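Local coordinates for putative bacterial transcription regulation protein (Staphylococcus aureus, PDB 3LUR) that probably takes part in transcription regulation through an effector-binding domain of the SHS2 clan, though its ligand is not established, at residues 35-38 and 39-42; 42-45 and 46-50. All coordinates share one frame; numbering follows the deposited sequence.

Interaction 1 (35-38 and 39-42); sequences WQRC and YQEG. With EDO (1,2-ethanediol), chain F.
Y39 meets W35 one helical turn back: its amide bonds to W35 O, and the ring carbon CE2 packs at 4.0 Å from CE3 of the indole, the two rings meeting at a slant. The indole suits the barrel side, packing on I74 and on the rings of Y72 and Y138 with NE1 bonded to Y72 OH; exposed Y39 carries its hydroxyl outward. Q40 continues the helical ladder with a straight bond from its N to Q36 O, 2.8 Å and 166°. Its chi1 of -68° also sets CG tightly against Q36 O, at 3.0 Å, and the rest of the chain runs on extended. E41 N bonds to R37 O, while its carboxylate holds an ethanediol with both oxygens, OE1 to O2 at 2.6 Å and OE2 to O1 at 2.9 Å. R37 NH1 donates to the same O1 from the edge of the guanidinium, in its plane. G42 N makes the inner Schellman bond, to Y39 O, and a weak last i+4 bond to C38 O; at phi 90° a CB would jam against E41 O, hence glycine. R37 salt-bridges E19 directly, whereas the diol's O1 relays between NH1 and OE2, 5.4 Å apart, where direct attraction is probably modest.

Interaction 2 (42-45 and 46-50); sequences GVIA and DLQLK. With EDO (1,2-ethanediol), chain H.
From the N-cap G42, i to i+4 bonds run up the helix: D46 N to G42 O, L47 N to V43 O at 2.9 Å, Q48 N to I44 O, and a weak one from L49 N to A45 O at 3.3 Å. V43 and L47 lie side by side and point the same way, with V43 CG1 3.9 Å from L47 CD1. CG1 reaches this position by standing anti to the V43 backbone N (chi1 165°), and the two branched chains form one apolar ridge. A second pair runs alongside: I44 CG2 lies 4.2 Å from Q48 CG, so that the aliphatic stem of the glutamine extends the greasy surface. Beyond it the chain bends at chi2 (-66°), and OE1 accepts from N51 ND2; a bond from NE2 to a nearby ethanediol is doubtful, because NE2 sits too close to the diol's C1. A45, on the exposed side, needs no more than a methyl, and D46 turns its carboxylate to Y87 OH through OD2. The helix is amphipathic, with A45 and L49 outward and V43, I44 and L47 inward: I44 faces helix 24-41 and I74 of strand 70-77, whereas L47 reaches V76 of that strand, V15 of strand 5-21 and the Y87 loop.

Interactions 1 and 2 share G42, which ends helix 24-41 and takes the N-cap position of helix 43-50, so one residue makes the turn between them; their centres lie 10 Å apart. C38 O probably accepts a hydrogen bond from V43 N at 2.9 Å, the outer bond of the Schellman motif, tying the last turn of the first helix to the first turn of the second. I44 fills the angle between the helices: its CD1 lies 3.7 Å from C38 CB and 3.8 Å from W35 CZ3, while its CG1 is 3.7 Å from Y39 CD1. The bound ethanediols, and a tetraethylene glycol at Y39, probably come from crystallisation and do not by themselves establish the effector site.

Interaction 1 (35-38 and 39-42)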
loop_
_atom_site.group_PDB
_atom_site.type_symbol
_atom_site.label_atom_id
_atom_site.label_comp_id
_atom_site.label_asym_id
_atom_site.label_seq_id
_atom_site.Cartn_x
_atom_site.Cartn_y
_atom_site.Cartn_z
ATOM N N TRP A 35 -4.767 -5.770 -9.546
ATOM C CA TRP A 35 -5.681 -6.314 -8.551
ATOM C C TRP A 35 -6.670 -7.291 -9.197
ATOM O O TRP A 35 -6.948 -8.362 -8.646
ATOM C CB TRP A 35 -6.481 -5.194 -7.858
ATOM C CG TRP A 35 -5.755 -4.492 -6.810
ATOM C CD1 TRP A 35 -5.131 -3.293 -6.913
ATOM C CD2 TRP A 35 -5.575 -4.923 -5.460
ATOM N NE1 TRP A 35 -4.575 -2.947 -5.723
ATOM C CE2 TRP A 35 -4.841 -3.918 -4.803
ATOM C CE3 TRP A 35 -5.956 -6.061 -4.744
ATOM C CZ2 TRP A 35 -4.463 -4.022 -3.472
ATOM C CZ3 TRP A 35 -5.600 -6.153 -3.415
ATOM C CH2 TRP A 35 -4.849 -5.142 -2.799
ATOM N N GLN A 36 -7.206 -6.920 -10.365
ATOM C CA GLN A 36 -8.172 -7.781 -11.059
ATOM C C GLN A 36 -7.550 -9.158 -11.366
ATOM O O GLN A 36 -8.166 -10.213 -11.123
ATOM C CB GLN A 36 -8.666 -7.118 -12.360
ATOM C CG GLN A 36 -9.692 -7.936 -13.125
ATOM C CD GLN A 36 -10.251 -7.225 -14.369
ATOM O OE1 GLN A 36 -9.848 -6.108 -14.712
ATOM N NE2 GLN A 36 -11.174 -7.890 -15.051
ATOM N N ARG A 37 -6.340 -9.143 -11.903
ATOM C CA ARG A 37 -5.633 -10.387 -12.227
ATOM C C ARG A 37 -5.368 -11.228 -10.967
ATOM O O ARG A 37 -5.625 -12.408 -10.971
ATOM C CB ARG A 37 -4.345 -10.097 -13.014
ATOM C CG ARG A 37 -4.644 -9.620 -14.449
ATOM C CD ARG A 37 -3.426 -9.272 -15.276
ATOM N NE ARG A 37 -2.889 -7.935 -15.024
ATOM C CZ ARG A 37 -1.830 -7.652 -14.262
ATOM N NH1 ARG A 37 -1.163 -8.606 -13.613
ATOM N NH2 ARG A 37 -1.421 -6.388 -14.155
ATOM N N CYS A 38 -4.868 -10.614 -9.899
ATOM C CA CYS A 38 -4.641 -11.349 -8.635
ATOM C C CYS A 38 -5.925 -11.979 -8.121
ATOM O O CYS A 38 -5.910 -13.118 -7.670
ATOM C CB CYS A 38 -4.084 -10.473 -7.550
ATOM S SG CYS A 38 -2.381 -9.924 -7.852
ATOM N N TYR A 39 -7.029 -11.220 -8.159
ATOM C CA TYR A 39 -8.323 -11.799 -7.813
ATOM C C TYR A 39 -8.622 -12.973 -8.731
ATOM O O TYR A 39 -8.845 -14.083 -8.258
ATOM C CB TYR A 39 -9.452 -10.754 -7.880
ATOM C CG TYR A 39 -9.610 -9.998 -6.589
ATOM C CD1 TYR A 39 -10.093 -10.626 -5.462
ATOM C CD2 TYR A 39 -9.284 -8.642 -6.497
ATOM C CE1 TYR A 39 -10.242 -9.934 -4.249
ATOM C CE2 TYR A 39 -9.436 -7.945 -5.304
ATOM C CZ TYR A 39 -9.904 -8.596 -4.181
ATOM O OH TYR A 39 -10.042 -7.923 -2.995
ATOM N N GLN A 40 -8.569 -12.738 -10.045
ATOM C CA GLN A 40 -8.918 -13.767 -11.035
ATOM C C GLN A 40 -8.112 -15.056 -10.889
ATOM O O GLN A 40 -8.630 -16.131 -11.138
ATOM C CB GLN A 40 -8.749 -13.231 -12.462
ATOM C CG GLN A 40 -9.735 -12.144 -12.853
ATOM C CD GLN A 40 -9.394 -11.488 -14.190
ATOM O OE1 GLN A 40 -8.221 -11.438 -14.605
ATOM N NE2 GLN A 40 -10.413 -10.967 -14.864
ATOM N N GLU A 41 -6.855 -14.936 -10.468
ATOM C CA GLU A 41 -5.951 -16.088 -10.353
ATOM C C GLU A 41 -6.027 -16.802 -9.023
ATOM O O GLU A 41 -5.510 -17.903 -8.887
ATOM C CB GLU A 41 -4.495 -15.654 -10.562
ATOM C CG GLU A 41 -4.193 -15.185 -11.942
ATOM C CD GLU A 41 -2.828 -14.531 -12.040
ATOM O OE1 GLU A 41 -1.988 -14.720 -11.117
ATOM O OE2 GLU A 41 -2.599 -13.825 -13.040
ATOM N N GLY A 42 -6.663 -16.184 -8.040
ATOM C CA GLY A 42 -6.750 -16.792 -6.702
ATOM C C GLY A 42 -5.596 -16.389 -5.809
ATOM O O GLY A 42 -5.388 -16.961 -4.747
HETATM C C1 EDO F . -1.261 -11.249 -11.271
HETATM O O1 EDO F . -1.122 -11.401 -12.698
HETATM C C2 EDO F . -0.080 -11.896 -10.569
HETATM O O2 EDO F . 0.121 -13.205 -11.100
#

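Interaction 2 (42-45 and 46-50)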
loop_
_atom_site.group_PDB
_atom_site.type_symbol
_atom_site.label_atom_id
_atom_site.label_comp_id
_atom_site.label_asym_id
_atom_site.label_seq_id
_atom_site.Cartn_x
_atom_site.Cartn_y
_atom_site.Cartn_z
ATOM N N GLY A 42 -6.663 -16.184 -8.040
ATOM C CA GLY A 42 -6.750 -16.792 -6.702
ATOM C C GLY A 42 -5.596 -16.389 -5.809
ATOM O O GLY A 42 -5.388 -16.961 -4.747
ATOM N N VAL A 43 -4.810 -15.417 -6.262
ATOM C CA VAL A 43 -3.696 -14.950 -5.482
ATOM C C VAL A 43 -4.208 -14.262 -4.222
ATOM O O VAL A 43 -3.626 -14.430 -3.133
ATOM C CB VAL A 43 -2.833 -13.957 -6.278
ATOM C CG1 VAL A 43 -1.887 -13.210 -5.340
ATOM C CG2 VAL A 43 -2.077 -14.677 -7.412
ATOM N N ILE A 44 -5.289 -13.483 -4.346
ATOM C CA ILE A 44 -5.787 -12.771 -3.176
ATOM C C ILE A 44 -6.236 -13.749 -2.102
ATOM O O ILE A 44 -5.919 -13.554 -0.926
ATOM C CB ILE A 44 -6.921 -11.769 -3.459
ATOM C CG1 ILE A 44 -6.494 -10.707 -4.477
ATOM C CG2 ILE A 44 -7.354 -11.088 -2.115
ATOM C CD1 ILE A 44 -5.289 -9.874 -4.055
ATOM N N ALA A 45 -6.941 -14.808 -2.503
ATOM C CA ALA A 45 -7.451 -15.789 -1.542
ATOM C C ALA A 45 -6.300 -16.484 -0.845
ATOM O O ALA A 45 -6.321 -16.665 0.365
ATOM C CB ALA A 45 -8.371 -16.810 -2.226
ATOM N N ASP A 46 -5.268 -16.819 -1.608
ATOM C CA ASP A 46 -4.107 -17.460 -1.045
ATOM C C ASP A 46 -3.346 -16.563 -0.044
ATOM O O ASP A 46 -2.920 -17.034 0.991
ATOM C CB ASP A 46 -3.158 -17.894 -2.147
ATOM C CG ASP A 46 -2.131 -18.878 -1.655
ATOM O OD1 ASP A 46 -2.541 -19.861 -0.982
ATOM O OD2 ASP A 46 -0.927 -18.672 -1.927
ATOM N N LEU A 47 -3.150 -15.285 -0.383
ATOM C CA LEU A 47 -2.471 -14.372 0.515
ATOM C C LEU A 47 -3.287 -14.133 1.778
ATOM O O LEU A 47 -2.733 -14.002 2.855
ATOM C CB LEU A 47 -2.173 -13.043 -0.169
ATOM C CG LEU A 47 -1.142 -13.049 -1.276
ATOM C CD1 LEU A 47 -1.029 -11.622 -1.828
ATOM C CD2 LEU A 47 0.201 -13.563 -0.762
ATOM N N GLN A 48 -4.608 -14.119 1.654
ATOM C CA GLN A 48 -5.442 -13.897 2.828
ATOM C C GLN A 48 -5.318 -15.030 3.826
ATOM O O GLN A 48 -5.494 -14.805 5.020
ATOM C CB GLN A 48 -6.897 -13.619 2.458
ATOM C CG GLN A 48 -7.101 -12.227 1.895
ATOM C CD GLN A 48 -6.839 -11.112 2.925
ATOM O OE1 GLN A 48 -5.800 -11.076 3.591
ATOM N NE2 GLN A 48 -7.778 -10.169 3.013
ATOM N N LEU A 49 -4.957 -16.225 3.360
ATOM C CA LEU A 49 -4.742 -17.344 4.272
ATOM C C LEU A 49 -3.467 -17.174 5.061
ATOM O O LEU A 49 -3.344 -17.744 6.126
ATOM C CB LEU A 49 -4.690 -18.666 3.523
ATOM C CG LEU A 49 -6.003 -19.110 2.896
ATOM C CD1 LEU A 49 -5.779 -20.406 2.082
ATOM C CD2 LEU A 49 -7.052 -19.302 3.981
ATOM N N LYS A 50 -2.525 -16.384 4.526
ATOM C CA LYS A 50 -1.226 -16.125 5.170
ATOM C C LYS A 50 -1.232 -14.875 6.034
ATOM O O LYS A 50 -0.267 -14.599 6.737
ATOM C CB LYS A 50 -0.136 -15.941 4.102
ATOM C CG LYS A 50 0.023 -17.137 3.182
ATOM C CD LYS A 50 1.246 -17.004 2.287
ATOM C CE LYS A 50 1.386 -18.215 1.362
ATOM N NZ LYS A 50 1.471 -19.492 2.132
HETATM C C1 EDO H . -10.014 -8.354 3.777
HETATM O O1 EDO H . -9.223 -7.354 3.107
HETATM C C2 EDO H . -9.867 -8.200 5.296
HETATM O O2 EDO H . -8.566 -8.613 5.732
#